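Local coordinates for eukaryotic translation initiation factor 2D (PDB 5W2F), which delivers tRNA to the P-site of the eukaryotic ribosome in a GTP-independent manner, and is present here as its C-terminal part with SWIB/MDM2 and SUI1 regions, at residues R109-D114 against V129-A134; I113-A118 against K191-L196; L137-V142 against D164-Q169; V96-Q101 against E184-P189. One frame throughout, in Å; residues are numbered along the deposited sequence. Where two conformers were deposited one is given.

Interaction 1: residues R109-D114 against V129-A134; sequences RICPID and VRNLEA
Asp114 and Arg130 form the hydrogen-bonded antiparallel pair at one end of the hairpin of strands 113-121 and 124-130, in the SUI1 domain. Both backbone bonds of the pair are made: Asp114 N gives to Arg130 O at 3.0 Å, and Arg130 N gives to Asp114 O at 2.8 Å, the straighter of the two (N-H...O 170°). Each carbonyl also takes a CA-H...O contact, Arg130 O from Ile113 CA and Asp114 O from Val129 CA.

Where the ladder stops, a side chain takes over. Asn131 sits at positive phi (78°), and its ND2 reaches back to Pro112 O at 2.8 Å, the acceptor lying near the plane of the Asn131 amide. The other end of that amide, OD1, is held by Lys163. Behind these bonds Ile113 CG2 rests on Val129 CG1 at 3.9 Å, and helix 175-185 packs on both residues.

The charged ends meet less directly. Asp114 OD2 lies 3.5 Å from Arg130 CD, but 4.6 Å from Arg130 NE, too far for a salt bridge. The guanidinium donates through NH2 to Pro160 O, while Asp114 OD1 is engaged by Gln194. The hairpin end is therefore tied by peptide groups and one amide, with the opposite charges probably adding only a diffuse attraction.

Interaction 2: residues I113-A118 against K191-L196; sequences IDITLA and KHIQGL
Ile113, Ile115 and Gln194 make most of this contact, in which the short strand 193-194 joins strand 113-121 as a parallel edge strand of the mixed SUI1 sheet. The ladder has the staggered pattern of parallel strands. Ile113 uses both its backbone groups, N giving to His192 O at 2.9 Å and O taking Gln194 N at 2.8 Å in a nearly straight bond. Gln194 O then accepts from Ile115 N at 2.8 Å, so each of these two residues bonds to the two neighbours of its partner.

Ile115 has more of its surface buried here than any other residue. Its CG1 stands anti to the carbonyl carbon (chi1 -54°), and CD1 beyond it meets two methyl groups, Ile193 CG2 at 3.6 Å and Leu196 CD2 at 3.5 Å. Leu178 and Leu183 of helix 175-185 pack against this cluster, making it part of the core between sheet and helix.

On the other face of the sheet Asp114 and Gln194 lie side by side and point the same way. The extended Gln194 chain carries NE2 to Asp114 OD1 at 2.9 Å, a bond that lies near the amide plane and meets the oxygen nearly along its C-O axis.

The ladder stops at Gly195, though the chains are still close, and Gly195 CA gives a CA-H...O contact to Ile115 O at 3.3 Å. A water fills the next rung, donating one proton to Ile115 O and the other to Gly195 O, the latter at 2.8 Å.

Interaction 3: residues L137-V142 against D164-Q169; sequences LDPYSV and DSLQVQ
Apolar packing of a helix start on a strand is what joins Pro139, Tyr140 and Val142 to Leu166 and Val168, where the first turn of helix 139-150 lies over strand 166-171. Pro139 carries the middle of it. Its CB meets Val168 CG2 at 3.8 Å, while CG, farther out on the same ring, touches Leu166 CB at 3.9 Å, the two side chains crossing at about a right angle. Val168 CG2 is also 3.4 Å from Pro139 O, and Val142 CG1 approaches the same methyl more loosely, at 4.4 Å.

This is the helix-on-sheet layering of the alpha/beta SUI1 domain, and the helix begins with a classical N-cap. Asp138 holds CG anti to its backbone N (chi1 -178°), and OD1 accepts from Tyr140 N at 3.0 Å, with the donor above the carboxylate plane. The capped turn presents the Pro139 ring to the strand.

At the outer margin Tyr140 lies slantwise to Leu166, its CE2 lying 4.0 Å from Leu166 CD1. Val156 of the neighbouring edge strand touches both of these side chains, and Val142 also packs against Leu181 of helix 175-185.

Interaction 4: residues V96-Q101 against E184-P189; sequences VTLPGQ and EEYQLP
Leu98 and Leu188 each turn CG anti to the carbonyl carbon (chi1 -60° and -66°), and from there their CD2 methyls meet at 3.9 Å. Leu98 also opens a type II beta turn, closed by Gln101 N giving to Leu98 O, which lies in the loop linking strands 91-96 and 104-107. The contact thus sets a beta-hairpin loop against the C-terminal end of helix 175-185 of the SUI1 domain. Residues 96-99 and 185-188 run roughly antiparallel, 158° apart.

Around the leucine pair the packing is apolar and fairly loose. Val96 CG1 touches Leu188 CD2 at 4.2 Å from the strand side, and Leu98 CD2 lies as far from Tyr186 CB. The tyrosine also touches Leu181 of the same helix and Leu137 of the loop before helix 139-150. Gln187, at positive phi, turns the chain away from the helix and lets the end of the Leu188 side chain come up to the loop.

Pro99, in the turn, is pressed against backbone carbonyls. Its CG stands 3.5 Å from Glu185 O and its CD 3.3 Å from Tyr186 O, close approaches of ring CH groups to oxygens at the helix end. Pro99 CG also touches Gln187 CG, at 4.0 Å.

A water lies between the two backbones and can donate to either carbonyl. Other acceptors compete for its two protons, so the bridge may not be complete at every moment; its oxygen is 2.7 Å from Thr97 O and 2.8 Å from Tyr186 O.

How the interactions relate
Interactions 1, 2 and 3 all belong to the mixed SUI1 sheet: interaction 1 pairs its central hairpin, interaction 2 adds the parallel edge strand 193-194, and interaction 3 lays helix 139-150 on strand 166-171. Interactions 1 and 2 share Ile113 and Asp114, their centres 9 Å apart; interaction 3 is centred 10 Å from interaction 1. Interaction 4, with its centre 14 to 17 Å from the others, brings in the loop between strands 91-96 and 104-107, which belong to a separate antiparallel sheet. Its long chain span encloses interactions 1 and 3 and interlaces with interaction 2. Leu188 touches Ile113 and Leu137, so one apolar core links that loop to the SUI1 layers.

Interaction 1: residues R109-D114 against V129-A134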
loop_
_atom_site.group_PDB
_atom_site.type_symbol
_atom_site.label_atom_id
_atom_site.label_comp_id
_atom_site.label_asym_id
_atom_site.label_seq_id
_atom_site.Cartn_x
_atom_site.Cartn_y
_atom_site.Cartn_z
ATOM N N ARG A 109 3.477 1.586 0.268
ATOM C CA ARG A 109 2.462 2.028 1.197
ATOM C C ARG A 109 1.288 2.577 0.419
ATOM O O ARG A 109 1.440 3.108 -0.691
ATOM C CB ARG A 109 3.032 3.071 2.156
ATOM C CG ARG A 109 4.186 2.498 2.967
ATOM C CD ARG A 109 4.387 3.190 4.299
ATOM N NE ARG A 109 5.457 2.534 5.047
ATOM C CZ ARG A 109 5.355 1.363 5.687
ATOM N NH1 ARG A 109 4.213 0.666 5.711
ATOM N NH2 ARG A 109 6.416 0.883 6.321
ATOM N N ILE A 110 0.106 2.408 0.994
ATOM C CA ILE A 110 -1.107 2.936 0.406
ATOM C C ILE A 110 -0.939 4.474 0.470
ATOM O O ILE A 110 -0.520 5.020 1.502
ATOM C CB ILE A 110 -2.381 2.452 1.159
ATOM C CG1 ILE A 110 -2.456 0.907 1.201
ATOM C CG2 ILE A 110 -3.635 2.995 0.482
ATOM C CD1 ILE A 110 -3.345 0.323 2.276
ATOM N N CYS A 111 -1.160 5.123 -0.670
ATOM C CA CYS A 111 -1.190 6.578 -0.774
ATOM C C CYS A 111 -2.590 6.943 -1.249
ATOM O O CYS A 111 -3.204 6.186 -1.985
ATOM C CB CYS A 111 -0.166 7.067 -1.803
ATOM S SG CYS A 111 -0.293 6.320 -3.453
ATOM N N PRO A 112 -3.088 8.108 -0.840
ATOM C CA PRO A 112 -4.419 8.501 -1.241
ATOM C C PRO A 112 -4.479 9.005 -2.667
ATOM O O PRO A 112 -3.488 9.544 -3.188
ATOM C CB PRO A 112 -4.740 9.647 -0.292
ATOM C CG PRO A 112 -3.397 10.263 -0.010
ATOM C CD PRO A 112 -2.451 9.114 0.027
ATOM N N ILE A 113 -5.655 8.858 -3.275
ATOM C CA ILE A 113 -5.961 9.659 -4.474
ATOM C C ILE A 113 -6.210 11.089 -3.994
ATOM O O ILE A 113 -6.951 11.295 -3.027
ATOM C CB ILE A 113 -7.185 9.130 -5.207
ATOM C CG1 ILE A 113 -6.873 7.762 -5.793
ATOM C CG2 ILE A 113 -7.613 10.104 -6.293
ATOM C CD1 ILE A 113 -8.071 7.005 -6.315
ATOM N N ASP A 114 -5.543 12.047 -4.625
ATOM C CA ASP A 114 -5.698 13.456 -4.290
ATOM C C ASP A 114 -6.437 14.153 -5.413
ATOM O O ASP A 114 -6.008 14.114 -6.565
ATOM C CB ASP A 114 -4.345 14.163 -4.081
ATOM C CG ASP A 114 -3.469 13.488 -3.064
ATOM O OD1 ASP A 114 -3.947 13.185 -1.956
ATOM O OD2 ASP A 114 -2.284 13.239 -3.401
ATOM N N VAL A 129 -6.161 15.474 -10.486
ATOM C CA VAL A 129 -6.340 14.167 -9.850
ATOM C C VAL A 129 -5.049 13.374 -9.916
ATOM O O VAL A 129 -4.585 13.035 -11.015
ATOM C CB VAL A 129 -7.488 13.372 -10.495
ATOM C CG1 VAL A 129 -7.790 12.119 -9.664
ATOM C CG2 VAL A 129 -8.729 14.251 -10.660
ATOM N N ARG A 130 -4.474 13.101 -8.738
ATOM C CA ARG A 130 -3.199 12.412 -8.582
ATOM C C ARG A 130 -3.416 11.033 -7.944
ATOM O O ARG A 130 -4.310 10.862 -7.129
ATOM C CB ARG A 130 -2.319 13.272 -7.625
ATOM C CG ARG A 130 -0.986 12.673 -7.216
ATOM C CD ARG A 130 -0.262 13.586 -6.249
ATOM N NE ARG A 130 0.174 14.822 -6.913
ATOM C CZ ARG A 130 1.389 15.073 -7.384
ATOM N NH1 ARG A 130 2.374 14.206 -7.259
ATOM N NH2 ARG A 130 1.615 16.216 -8.003
ATOM N N ASN A 131 -2.552 10.086 -8.318
ATOM C CA ASN A 131 -2.455 8.733 -7.760
ATOM C C ASN A 131 -3.499 7.750 -8.242
ATOM O O ASN A 131 -3.720 6.717 -7.617
ATOM C CB ASN A 131 -2.359 8.733 -6.228
ATOM C CG ASN A 131 -1.035 9.210 -5.745
ATOM O OD1 ASN A 131 0.006 8.990 -6.392
ATOM N ND2 ASN A 131 -1.042 9.829 -4.581
ATOM N N LEU A 132 -4.088 8.010 -9.401
ATOM C CA LEU A 132 -5.040 7.061 -9.944
ATOM C C LEU A 132 -4.380 5.707 -10.174
ATOM O O LEU A 132 -5.001 4.669 -9.932
ATOM C CB LEU A 132 -5.640 7.579 -11.249
ATOM C CG LEU A 132 -6.587 8.772 -11.078
ATOM C CD1 LEU A 132 -6.818 9.453 -12.421
ATOM C CD2 LEU A 132 -7.904 8.341 -10.462
ATOM N N GLU A 133 -3.131 5.705 -10.642
ATOM C CA GLU A 133 -2.457 4.457 -10.973
ATOM C C GLU A 133 -2.208 3.608 -9.723
ATOM O O GLU A 133 -2.108 2.398 -9.818
ATOM C CB GLU A 133 -1.148 4.737 -11.727
ATOM C CG GLU A 133 -1.360 5.468 -13.076
ATOM C CD GLU A 133 -0.170 6.360 -13.571
ATOM O OE1 GLU A 133 0.315 7.293 -12.878
ATOM O OE2 GLU A 133 0.292 6.151 -14.699
ATOM N N ALA A 134 -2.138 4.229 -8.549
ATOM C CA ALA A 134 -1.974 3.488 -7.289
ATOM C C ALA A 134 -3.149 2.570 -6.998
ATOM O O ALA A 134 -3.036 1.638 -6.196
ATOM C CB ALA A 134 -1.766 4.451 -6.134
#

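Interaction 2: residues I113-A118 against K191-L196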
loop_
_atom_site.group_PDB
_atom_site.type_symbol
_atom_site.label_atom_id
_atom_site.label_comp_id
_atom_site.label_asym_id
_atom_site.label_seq_id
_atom_site.Cartn_x
_atom_site.Cartn_y
_atom_site.Cartn_z
ATOM N N ILE A 113 -5.655 8.858 -3.275
ATOM C CA ILE A 113 -5.961 9.659 -4.474
ATOM C C ILE A 113 -6.210 11.089 -3.994
ATOM O O ILE A 113 -6.951 11.295 -3.027
ATOM C CB ILE A 113 -7.185 9.130 -5.207
ATOM C CG1 ILE A 113 -6.873 7.762 -5.793
ATOM C CG2 ILE A 113 -7.613 10.104 -6.293
ATOM C CD1 ILE A 113 -8.071 7.005 -6.315
ATOM N N ASP A 114 -5.543 12.047 -4.625
ATOM C CA ASP A 114 -5.698 13.456 -4.290
ATOM C C ASP A 114 -6.437 14.153 -5.413
ATOM O O ASP A 114 -6.008 14.114 -6.565
ATOM C CB ASP A 114 -4.345 14.163 -4.081
ATOM C CG ASP A 114 -3.469 13.488 -3.064
ATOM O OD1 ASP A 114 -3.947 13.185 -1.956
ATOM O OD2 ASP A 114 -2.284 13.239 -3.401
ATOM N N ILE A 115 -7.515 14.821 -5.048
ATOM C CA ILE A 115 -8.330 15.630 -5.955
ATOM C C ILE A 115 -8.269 17.062 -5.475
ATOM O O ILE A 115 -8.667 17.339 -4.344
ATOM C CB ILE A 115 -9.797 15.191 -5.976
ATOM C CG1 ILE A 115 -9.946 13.709 -6.292
ATOM C CG2 ILE A 115 -10.598 16.050 -6.940
ATOM C CD1 ILE A 115 -11.225 13.142 -5.768
ATOM N N THR A 116 -7.744 17.953 -6.309
ATOM C CA THR A 116 -7.507 19.302 -5.900
ATOM C C THR A 116 -8.019 20.303 -6.943
ATOM O O THR A 116 -7.813 20.104 -8.138
ATOM C CB THR A 116 -5.998 19.433 -5.687
ATOM O OG1 THR A 116 -5.560 18.379 -4.794
ATOM C CG2 THR A 116 -5.651 20.793 -5.164
ATOM N N LEU A 117 -8.627 21.375 -6.459
ATOM C CA LEU A 117 -9.006 22.510 -7.290
ATOM C C LEU A 117 -7.838 23.461 -7.317
ATOM O O LEU A 117 -7.202 23.696 -6.293
ATOM C CB LEU A 117 -10.249 23.187 -6.710
ATOM C CG LEU A 117 -11.489 22.325 -6.833
ATOM C CD1 LEU A 117 -12.604 22.850 -5.934
ATOM C CD2 LEU A 117 -11.959 22.238 -8.282
ATOM N N ALA A 118 -7.565 24.008 -8.496
ATOM C CA ALA A 118 -6.453 24.921 -8.688
ATOM C C ALA A 118 -6.819 25.975 -9.702
ATOM O O ALA A 118 -7.815 25.850 -10.416
ATOM C CB ALA A 118 -5.219 24.167 -9.155
ATOM N N LYS A 191 -11.918 6.643 2.730
ATOM C CA LYS A 191 -10.797 7.015 3.588
ATOM C C LYS A 191 -9.488 7.166 2.813
ATOM O O LYS A 191 -8.517 7.701 3.344
ATOM C CB LYS A 191 -10.629 6.018 4.738
ATOM C CG LYS A 191 -10.101 4.660 4.368
ATOM C CD LYS A 191 -9.932 3.787 5.605
ATOM C CE LYS A 191 -9.683 2.341 5.248
ATOM N NZ LYS A 191 -9.694 1.472 6.460
ATOM N N HIS A 192 -9.460 6.668 1.571
ATOM C CA HIS A 192 -8.263 6.750 0.749
ATOM C C HIS A 192 -8.359 7.767 -0.366
ATOM O O HIS A 192 -7.520 7.779 -1.269
ATOM C CB HIS A 192 -7.917 5.363 0.191
ATOM C CG HIS A 192 -7.439 4.420 1.243
ATOM N ND1 HIS A 192 -6.419 4.752 2.107
ATOM C CD2 HIS A 192 -7.843 3.177 1.591
ATOM C CE1 HIS A 192 -6.206 3.746 2.936
ATOM N NE2 HIS A 192 -7.062 2.780 2.646
ATOM N N ILE A 193 -9.339 8.661 -0.267
ATOM C CA ILE A 193 -9.505 9.755 -1.234
ATOM C C ILE A 193 -9.489 11.070 -0.476
ATOM O O ILE A 193 -10.206 11.215 0.520
ATOM C CB ILE A 193 -10.801 9.600 -2.022
ATOM C CG1 ILE A 193 -10.845 8.206 -2.673
ATOM C CG2 ILE A 193 -10.957 10.726 -3.046
ATOM C CD1 ILE A 193 -12.188 7.821 -3.167
ATOM N N GLN A 194 -8.664 11.997 -0.947
ATOM C CA GLN A 194 -8.568 13.351 -0.375
ATOM C C GLN A 194 -9.069 14.365 -1.363
ATOM O O GLN A 194 -8.750 14.291 -2.536
ATOM C CB GLN A 194 -7.108 13.673 0.026
ATOM C CG GLN A 194 -6.683 12.811 1.207
ATOM C CD GLN A 194 -5.298 13.136 1.748
ATOM O OE1 GLN A 194 -5.089 13.056 2.957
ATOM N NE2 GLN A 194 -4.353 13.500 0.871
ATOM N N GLY A 195 -9.834 15.306 -0.858
ATOM C CA GLY A 195 -10.317 16.456 -1.627
ATOM C C GLY A 195 -11.805 16.458 -1.934
ATOM O O GLY A 195 -12.334 17.498 -2.368
ATOM N N LEU A 196 -12.497 15.348 -1.685
ATOM C CA LEU A 196 -13.924 15.318 -1.993
ATOM C C LEU A 196 -14.704 16.287 -1.136
ATOM O O LEU A 196 -15.796 16.752 -1.538
ATOM C CB LEU A 196 -14.511 13.917 -1.855
ATOM C CG LEU A 196 -13.985 12.906 -2.856
ATOM C CD1 LEU A 196 -14.448 11.517 -2.475
ATOM C CD2 LEU A 196 -14.414 13.281 -4.270
HETATM O O HOH W 1 -10.701 19.140 -3.998
#

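Interaction 3: residues L137-V142 against D164-Q169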
loop_
_atom_site.group_PDB
_atom_site.type_symbol
_atom_site.label_atom_id
_atom_site.label_comp_id
_atom_site.label_asym_id
_atom_site.label_seq_id
_atom_site.Cartn_x
_atom_site.Cartn_y
_atom_site.Cartn_z
ATOM N N LEU A 137 -6.053 2.385 -11.860
ATOM C CA LEU A 137 -6.843 3.136 -12.821
ATOM C C LEU A 137 -5.910 3.817 -13.825
ATOM O O LEU A 137 -4.888 4.361 -13.463
ATOM C CB LEU A 137 -7.695 4.184 -12.109
ATOM C CG LEU A 137 -8.756 3.611 -11.170
ATOM C CD1 LEU A 137 -9.416 4.729 -10.389
ATOM C CD2 LEU A 137 -9.802 2.794 -11.924
ATOM N N ASP A 138 -6.302 3.754 -15.088
ATOM C CA ASP A 138 -5.530 4.319 -16.200
ATOM C C ASP A 138 -5.921 5.783 -16.337
ATOM O O ASP A 138 -7.059 6.066 -16.658
ATOM C CB ASP A 138 -5.826 3.546 -17.496
ATOM C CG ASP A 138 -5.035 4.044 -18.700
ATOM O OD1 ASP A 138 -4.287 5.035 -18.600
ATOM O OD2 ASP A 138 -5.154 3.394 -19.751
ATOM N N PRO A 139 -4.974 6.710 -16.122
ATOM C CA PRO A 139 -5.323 8.120 -16.281
ATOM C C PRO A 139 -5.940 8.475 -17.645
ATOM O O PRO A 139 -6.831 9.326 -17.699
ATOM C CB PRO A 139 -3.997 8.839 -16.040
ATOM C CG PRO A 139 -3.257 7.935 -15.121
ATOM C CD PRO A 139 -3.597 6.562 -15.618
ATOM N N TYR A 140 -5.496 7.825 -18.731
ATOM C CA TYR A 140 -6.074 8.136 -20.046
ATOM C C TYR A 140 -7.549 7.707 -20.124
ATOM O O TYR A 140 -8.384 8.391 -20.731
ATOM C CB TYR A 140 -5.204 7.570 -21.191
ATOM C CG TYR A 140 -3.939 8.407 -21.397
ATOM C CD1 TYR A 140 -3.987 9.553 -22.139
ATOM C CD2 TYR A 140 -2.712 8.071 -20.803
ATOM C CE1 TYR A 140 -2.875 10.356 -22.309
ATOM C CE2 TYR A 140 -1.577 8.882 -20.978
ATOM C CZ TYR A 140 -1.674 10.023 -21.739
ATOM O OH TYR A 140 -0.590 10.876 -21.950
ATOM N N SER A 141 -7.862 6.562 -19.531
ATOM C CA SER A 141 -9.243 6.098 -19.459
ATOM C C SER A 141 -10.112 7.003 -18.589
ATOM O O SER A 141 -11.205 7.433 -18.975
ATOM C CB SER A 141 -9.299 4.690 -18.913
ATOM O OG SER A 141 -10.628 4.281 -18.771
ATOM N N VAL A 142 -9.600 7.321 -17.414
ATOM C CA VAL A 142 -10.305 8.243 -16.522
ATOM C C VAL A 142 -10.530 9.604 -17.197
ATOM O O VAL A 142 -11.633 10.165 -17.122
ATOM C CB VAL A 142 -9.564 8.395 -15.188
ATOM C CG1 VAL A 142 -10.183 9.496 -14.351
ATOM C CG2 VAL A 142 -9.563 7.074 -14.421
ATOM N N ASP A 164 7.120 8.985 -10.333
ATOM C CA ASP A 164 6.884 8.990 -11.777
ATOM C C ASP A 164 5.463 8.522 -12.064
ATOM O O ASP A 164 5.207 7.349 -12.355
ATOM C CB ASP A 164 7.907 8.108 -12.489
ATOM C CG ASP A 164 7.828 8.207 -14.011
ATOM O OD1 ASP A 164 7.212 9.155 -14.533
ATOM O OD2 ASP A 164 8.401 7.329 -14.694
ATOM N N SER A 165 4.545 9.472 -11.985
ATOM C CA SER A 165 3.134 9.220 -12.117
ATOM C C SER A 165 2.492 10.301 -12.991
ATOM O O SER A 165 3.056 11.372 -13.226
ATOM C CB SER A 165 2.465 9.187 -10.730
ATOM O OG SER A 165 2.286 10.504 -10.186
ATOM N N LEU A 166 1.317 9.974 -13.482
ATOM C CA LEU A 166 0.532 10.863 -14.314
ATOM C C LEU A 166 -0.658 11.359 -13.524
ATOM O O LEU A 166 -1.186 10.655 -12.655
ATOM C CB LEU A 166 0.012 10.110 -15.522
ATOM C CG LEU A 166 1.091 9.539 -16.449
ATOM C CD1 LEU A 166 0.408 8.674 -17.485
ATOM C CD2 LEU A 166 1.893 10.651 -17.070
ATOM N N GLN A 167 -1.078 12.563 -13.854
ATOM C CA GLN A 167 -2.286 13.136 -13.276
ATOM C C GLN A 167 -3.262 13.515 -14.388
ATOM O O GLN A 167 -2.873 13.736 -15.548
ATOM C CB GLN A 167 -1.962 14.367 -12.427
ATOM C CG GLN A 167 -1.323 15.509 -13.194
ATOM C CD GLN A 167 -0.949 16.632 -12.269
ATOM O OE1 GLN A 167 -0.744 16.420 -11.077
ATOM N NE2 GLN A 167 -0.801 17.800 -12.808
ATOM N N VAL A 168 -4.537 13.553 -14.035
ATOM C CA VAL A 168 -5.583 14.023 -14.912
ATOM C C VAL A 168 -5.957 15.437 -14.503
ATOM O O VAL A 168 -6.171 15.707 -13.327
ATOM C CB VAL A 168 -6.811 13.113 -14.842
ATOM C CG1 VAL A 168 -7.959 13.640 -15.687
ATOM C CG2 VAL A 168 -6.438 11.692 -15.233
ATOM N N GLN A 169 -6.056 16.324 -15.486
ATOM C CA GLN A 169 -6.603 17.650 -15.284
ATOM C C GLN A 169 -7.905 17.772 -16.036
ATOM O O GLN A 169 -7.983 17.377 -17.214
ATOM C CB GLN A 169 -5.605 18.680 -15.747
ATOM C CG GLN A 169 -4.390 18.740 -14.856
ATOM C CD GLN A 169 -3.501 19.933 -15.172
ATOM O OE1 GLN A 169 -3.402 20.352 -16.336
ATOM N NE2 GLN A 169 -2.843 20.485 -14.145
#

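Interaction 4: residues V96-Q101 against E184-P189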
loop_
_atom_site.group_PDB
_atom_site.type_symbol
_atom_site.label_atom_id
_atom_site.label_comp_id
_atom_site.label_asym_id
_atom_site.label_seq_id
_atom_site.Cartn_x
_atom_site.Cartn_y
_atom_site.Cartn_z
ATOM N N VAL A 96 -5.938 -4.146 -4.525
ATOM C CA VAL A 96 -7.128 -3.366 -4.888
ATOM C C VAL A 96 -8.013 -4.225 -5.781
ATOM O O VAL A 96 -7.520 -4.819 -6.755
ATOM C CB VAL A 96 -6.750 -2.106 -5.674
ATOM C CG1 VAL A 96 -7.989 -1.290 -5.996
ATOM C CG2 VAL A 96 -5.719 -1.306 -4.936
ATOM N N THR A 97 -9.304 -4.299 -5.459
ATOM C CA THR A 97 -10.242 -5.026 -6.327
ATOM C C THR A 97 -11.256 -4.053 -6.886
ATOM O O THR A 97 -12.121 -3.574 -6.172
ATOM C CB THR A 97 -10.930 -6.195 -5.590
ATOM O OG1 THR A 97 -9.923 -7.055 -5.051
ATOM C CG2 THR A 97 -11.815 -7.008 -6.537
ATOM N N LEU A 98 -11.121 -3.769 -8.170
ATOM C CA LEU A 98 -12.058 -2.926 -8.872
ATOM C C LEU A 98 -13.254 -3.784 -9.269
ATOM O O LEU A 98 -13.104 -4.980 -9.538
ATOM C CB LEU A 98 -11.401 -2.273 -10.088
ATOM C CG LEU A 98 -10.184 -1.383 -9.800
ATOM C CD1 LEU A 98 -9.568 -0.930 -11.092
ATOM C CD2 LEU A 98 -10.549 -0.197 -8.919
ATOM N N PRO A 99 -14.451 -3.180 -9.327
ATOM C CA PRO A 99 -15.624 -3.966 -9.729
ATOM C C PRO A 99 -15.467 -4.630 -11.083
ATOM O O PRO A 99 -15.032 -4.011 -12.065
ATOM C CB PRO A 99 -16.740 -2.922 -9.786
ATOM C CG PRO A 99 -16.280 -1.871 -8.840
ATOM C CD PRO A 99 -14.809 -1.788 -9.059
ATOM N N GLY A 100 -15.780 -5.912 -11.116
ATOM C CA GLY A 100 -15.763 -6.655 -12.351
ATOM C C GLY A 100 -14.406 -7.067 -12.882
ATOM O O GLY A 100 -14.308 -7.515 -14.005
ATOM N N GLN A 101 -13.362 -6.928 -12.083
ATOM C CA GLN A 101 -12.016 -7.226 -12.521
ATOM C C GLN A 101 -11.256 -8.012 -11.484
ATOM O O GLN A 101 -11.563 -7.980 -10.294
ATOM C CB GLN A 101 -11.279 -5.924 -12.761
ATOM C CG GLN A 101 -11.956 -5.033 -13.762
ATOM C CD GLN A 101 -10.991 -4.017 -14.315
ATOM O OE1 GLN A 101 -10.162 -4.335 -15.167
ATOM N NE2 GLN A 101 -11.053 -2.805 -13.798
ATOM N N GLU A 184 -18.600 5.533 -6.464
ATOM C CA GLU A 184 -19.757 4.784 -6.950
ATOM C C GLU A 184 -19.342 3.803 -8.036
ATOM O O GLU A 184 -19.579 2.599 -7.910
ATOM C CB GLU A 184 -20.856 5.725 -7.419
ATOM C CG GLU A 184 -21.449 6.598 -6.333
ATOM C CD GLU A 184 -22.558 7.513 -6.872
ATOM O OE1 GLU A 184 -23.432 7.037 -7.640
ATOM O OE2 GLU A 184 -22.550 8.723 -6.544
ATOM N N GLU A 185 -18.679 4.286 -9.077
ATOM C CA GLU A 185 -18.309 3.396 -10.177
ATOM C C GLU A 185 -17.198 2.418 -9.828
ATOM O O GLU A 185 -17.326 1.229 -10.117
ATOM C CB GLU A 185 -17.918 4.201 -11.392
ATOM C CG GLU A 185 -19.085 4.929 -11.980
ATOM C CD GLU A 185 -20.208 3.975 -12.382
ATOM O OE1 GLU A 185 -19.940 3.019 -13.135
ATOM O OE2 GLU A 185 -21.343 4.156 -11.897
ATOM N N TYR A 186 -16.139 2.893 -9.173
ATOM C CA TYR A 186 -15.027 2.009 -8.813
ATOM C C TYR A 186 -15.069 1.499 -7.378
ATOM O O TYR A 186 -14.230 0.688 -7.015
ATOM C CB TYR A 186 -13.678 2.665 -9.149
ATOM C CG TYR A 186 -13.502 2.872 -10.630
ATOM C CD1 TYR A 186 -13.534 1.783 -11.501
ATOM C CD2 TYR A 186 -13.287 4.130 -11.173
ATOM C CE1 TYR A 186 -13.388 1.957 -12.877
ATOM C CE2 TYR A 186 -13.127 4.302 -12.535
ATOM C CZ TYR A 186 -13.197 3.222 -13.386
ATOM O OH TYR A 186 -13.045 3.413 -14.746
ATOM N N GLN A 187 -16.032 1.966 -6.571
ATOM C CA GLN A 187 -16.255 1.446 -5.201
ATOM C C GLN A 187 -15.011 1.522 -4.321
ATOM O O GLN A 187 -14.770 0.673 -3.458
ATOM C CB GLN A 187 -16.806 0.009 -5.245
ATOM C CG GLN A 187 -18.199 -0.089 -5.846
ATOM C CD GLN A 187 -19.272 0.464 -4.931
ATOM O OE1 GLN A 187 -19.339 0.114 -3.758
ATOM N NE2 GLN A 187 -20.118 1.340 -5.468
ATOM N N LEU A 188 -14.222 2.569 -4.525
ATOM C CA LEU A 188 -13.007 2.753 -3.767
ATOM C C LEU A 188 -13.329 3.278 -2.354
ATOM O O LEU A 188 -14.340 3.962 -2.169
ATOM C CB LEU A 188 -12.050 3.691 -4.494
ATOM C CG LEU A 188 -11.476 3.180 -5.812
ATOM C CD1 LEU A 188 -10.632 4.247 -6.458
ATOM C CD2 LEU A 188 -10.640 1.929 -5.619
ATOM N N PRO A 189 -12.470 2.984 -1.365
ATOM C CA PRO A 189 -12.771 3.448 -0.003
ATOM C C PRO A 189 -12.596 4.960 0.141
ATOM O O PRO A 189 -11.544 5.505 -0.209
ATOM C CB PRO A 189 -11.734 2.720 0.861
ATOM C CG PRO A 189 -11.196 1.658 0.007
ATOM C CD PRO A 189 -11.251 2.169 -1.391
HETATM O O HOH W 2 -13.202 -1.230 -5.288
#